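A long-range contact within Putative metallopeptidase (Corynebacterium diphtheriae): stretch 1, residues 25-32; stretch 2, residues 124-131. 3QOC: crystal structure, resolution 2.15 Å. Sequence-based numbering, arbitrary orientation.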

# COMPACT_ATOMS: atom_id res chain seq x y z
N ARG A 25 6.24 -4.80 -14.08
CA ARG A 25 5.71 -3.77 -14.93
C ARG A 25 4.59 -2.95 -14.27
O ARG A 25 3.51 -2.85 -14.85
CB ARG A 25 5.20 -4.42 -16.23
N ILE A 26 4.85 -2.37 -13.09
CA ILE A 26 3.92 -1.49 -12.38
C ILE A 26 4.66 -0.30 -11.77
O ILE A 26 5.86 -0.35 -11.59
CB ILE A 26 3.17 -2.24 -11.24
CG1 ILE A 26 4.13 -3.09 -10.41
CG2 ILE A 26 2.07 -3.18 -11.83
CD1 ILE A 26 3.40 -3.87 -9.19
N ASP A 27 3.93 0.77 -11.45
CA ASP A 27 4.45 1.98 -10.85
C ASP A 27 4.30 2.05 -9.34
O ASP A 27 4.88 2.89 -8.71
CB ASP A 27 3.68 3.16 -11.42
CG ASP A 27 3.91 3.33 -12.93
OD1 ASP A 27 5.08 3.39 -13.32
OD2 ASP A 27 2.94 3.37 -13.73
N ALA A 28 3.42 1.23 -8.80
CA ALA A 28 3.11 1.22 -7.40
C ALA A 28 2.41 -0.09 -7.06
O ALA A 28 1.79 -0.74 -7.94
CB ALA A 28 2.23 2.32 -7.09
N MSE A 29 2.51 -0.46 -5.80
CA MSE A 29 1.90 -1.63 -5.32
C MSE A 29 0.97 -1.24 -4.17
O MSE A 29 1.34 -0.52 -3.23
CB MSE A 29 2.97 -2.60 -4.87
CG MSE A 29 2.47 -3.89 -4.35
SE MSE A 29 1.77 -5.09 -5.88
CE MSE A 29 2.93 -6.78 -5.43
N LEU A 30 -0.26 -1.72 -4.26
CA LEU A 30 -1.26 -1.57 -3.22
C LEU A 30 -1.31 -2.87 -2.42
O LEU A 30 -1.69 -3.92 -2.93
CB LEU A 30 -2.61 -1.34 -3.86
CG LEU A 30 -3.84 -1.31 -2.92
CD1 LEU A 30 -3.68 -0.24 -1.87
CD2 LEU A 30 -5.09 -1.04 -3.68
N VAL A 31 -0.92 -2.81 -1.17
CA VAL A 31 -0.89 -3.98 -0.32
C VAL A 31 -2.10 -3.97 0.58
O VAL A 31 -2.35 -2.99 1.28
CB VAL A 31 0.37 -3.88 0.55
CG1 VAL A 31 0.54 -5.17 1.41
CG2 VAL A 31 1.60 -3.65 -0.37
N THR A 32 -2.92 -4.99 0.51
CA THR A 32 -4.09 -5.06 1.31
C THR A 32 -4.07 -6.23 2.31
O THR A 32 -4.81 -6.23 3.31
CB THR A 32 -5.37 -5.16 0.38
OG1 THR A 32 -5.20 -6.22 -0.58
CG2 THR A 32 -5.66 -3.79 -0.36
N LEU A 124 -5.43 -0.79 -12.62
CA LEU A 124 -5.16 -1.84 -11.64
C LEU A 124 -4.66 -3.08 -12.31
O LEU A 124 -5.29 -3.54 -13.24
CB LEU A 124 -6.41 -2.20 -10.85
CG LEU A 124 -6.71 -1.22 -9.69
CD1 LEU A 124 -6.40 0.21 -9.93
CD2 LEU A 124 -8.19 -1.31 -9.30
N ILE A 125 -3.55 -3.64 -11.83
CA ILE A 125 -2.90 -4.78 -12.42
C ILE A 125 -2.82 -5.97 -11.43
O ILE A 125 -2.19 -5.85 -10.36
CB ILE A 125 -1.41 -4.44 -12.75
CG1 ILE A 125 -1.29 -3.17 -13.64
CG2 ILE A 125 -0.73 -5.61 -13.38
CD1 ILE A 125 -2.06 -3.30 -14.94
N PRO A 126 -3.38 -7.13 -11.79
CA PRO A 126 -3.30 -8.30 -10.91
C PRO A 126 -1.89 -8.83 -10.78
O PRO A 126 -1.29 -9.23 -11.76
CB PRO A 126 -4.20 -9.35 -11.60
CG PRO A 126 -4.29 -8.89 -13.07
CD PRO A 126 -4.22 -7.38 -13.00
N VAL A 127 -1.36 -8.84 -9.57
CA VAL A 127 -0.04 -9.37 -9.33
C VAL A 127 -0.22 -10.55 -8.42
O VAL A 127 -0.88 -10.42 -7.40
CB VAL A 127 0.83 -8.31 -8.65
CG1 VAL A 127 2.20 -8.84 -8.30
CG2 VAL A 127 0.90 -7.05 -9.52
N THR A 128 0.33 -11.71 -8.80
CA THR A 128 0.29 -12.93 -7.98
C THR A 128 1.54 -13.09 -7.07
O THR A 128 2.58 -12.49 -7.31
CB THR A 128 0.14 -14.19 -8.86
OG1 THR A 128 1.31 -14.36 -9.65
CG2 THR A 128 -1.07 -14.10 -9.81
N GLY A 129 1.44 -13.94 -6.05
CA GLY A 129 2.51 -14.16 -5.08
C GLY A 129 2.32 -13.41 -3.74
O GLY A 129 1.47 -12.52 -3.62
N ALA A 130 3.12 -13.77 -2.74
CA ALA A 130 3.18 -13.07 -1.46
C ALA A 130 4.21 -11.90 -1.55
O ALA A 130 5.36 -12.07 -1.19
CB ALA A 130 3.56 -14.10 -0.31
N ILE A 131 3.78 -10.76 -2.10
CA ILE A 131 4.66 -9.61 -2.44
C ILE A 131 6.14 -10.02 -2.73
O ILE A 131 7.00 -10.08 -1.81
CB ILE A 131 4.57 -8.51 -1.34
CG1 ILE A 131 4.65 -9.16 0.04
CG2 ILE A 131 3.24 -7.68 -1.43
CD1 ILE A 131 5.10 -8.23 1.20

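What holds these two stretches together, when nearly a hundred residues of chain separate them? The fit of apolar side chains does the work; no hydrogen bond crosses the contact. The backbones stay well apart, with the CA atoms of I26 and I125 7.6 Å from each other and those of V31 and I131 at 8.2 Å, and side chains fill the space between. Together the two sides bury 284 Å², a modest area built from three residues of the first stretch, I26, M29 and V31, and three of the second, I125, V127 and I131.

How does I26 meet the strand of the second stretch? Its CB points toward that strand, and its two branches reach different neighbours. I26 CG2 rests over the fork of I125's side chain, 3.8 Å from I125 CB. The other arm, with chi1 in p and chi2 in t, extends so that I26 CD1 lies 4.1 Å from V127 CG2. I125 and V127 both point their CB atoms toward the first stretch, while P126 between them points away, as the alternation of a strand requires. I26 thus spans two successive inward-facing residues.

Where does the long side chain of M29 go? This selenomethionine leaves its backbone sideways to the other stretch, yet its end comes nearer. Chi1 is t and chi2 is p, and the chain carries its terminal methyl into a gap between V127 and I131. There M29 CE sits 3.6 Å from V127 CG1, the tightest of the apolar contacts, and 4.1 Å from I131 CG2. V127 CG1 takes the methyl of M29, while V127 CG2 touches both I26 CD1, at 4.1 Å, and M29 SE, at 4.2 Å. I26 CD1 and M29 SE touch, and V127 CG2 rests in the groove where they meet.

How does the second stretch reach I131 without filling the contact on the way? After V127 the strand gives way to loop: T128 and A130 point away from the first stretch, and G129 has no side chain. At the backbone angles of G129, a CB would be jammed against the carbonyl O of T128, which by itself calls for glycine. A weak hydrogen bond from I131 N to G129 O, 3.3 Å long, spans the end of this turn. I131 then points back toward the first stretch, and its CG2 serves two neighbours: besides touching M29, I131 CG2 lies 4.5 Å from V31 CG2, a looser contact that extends the apolar packing to V31.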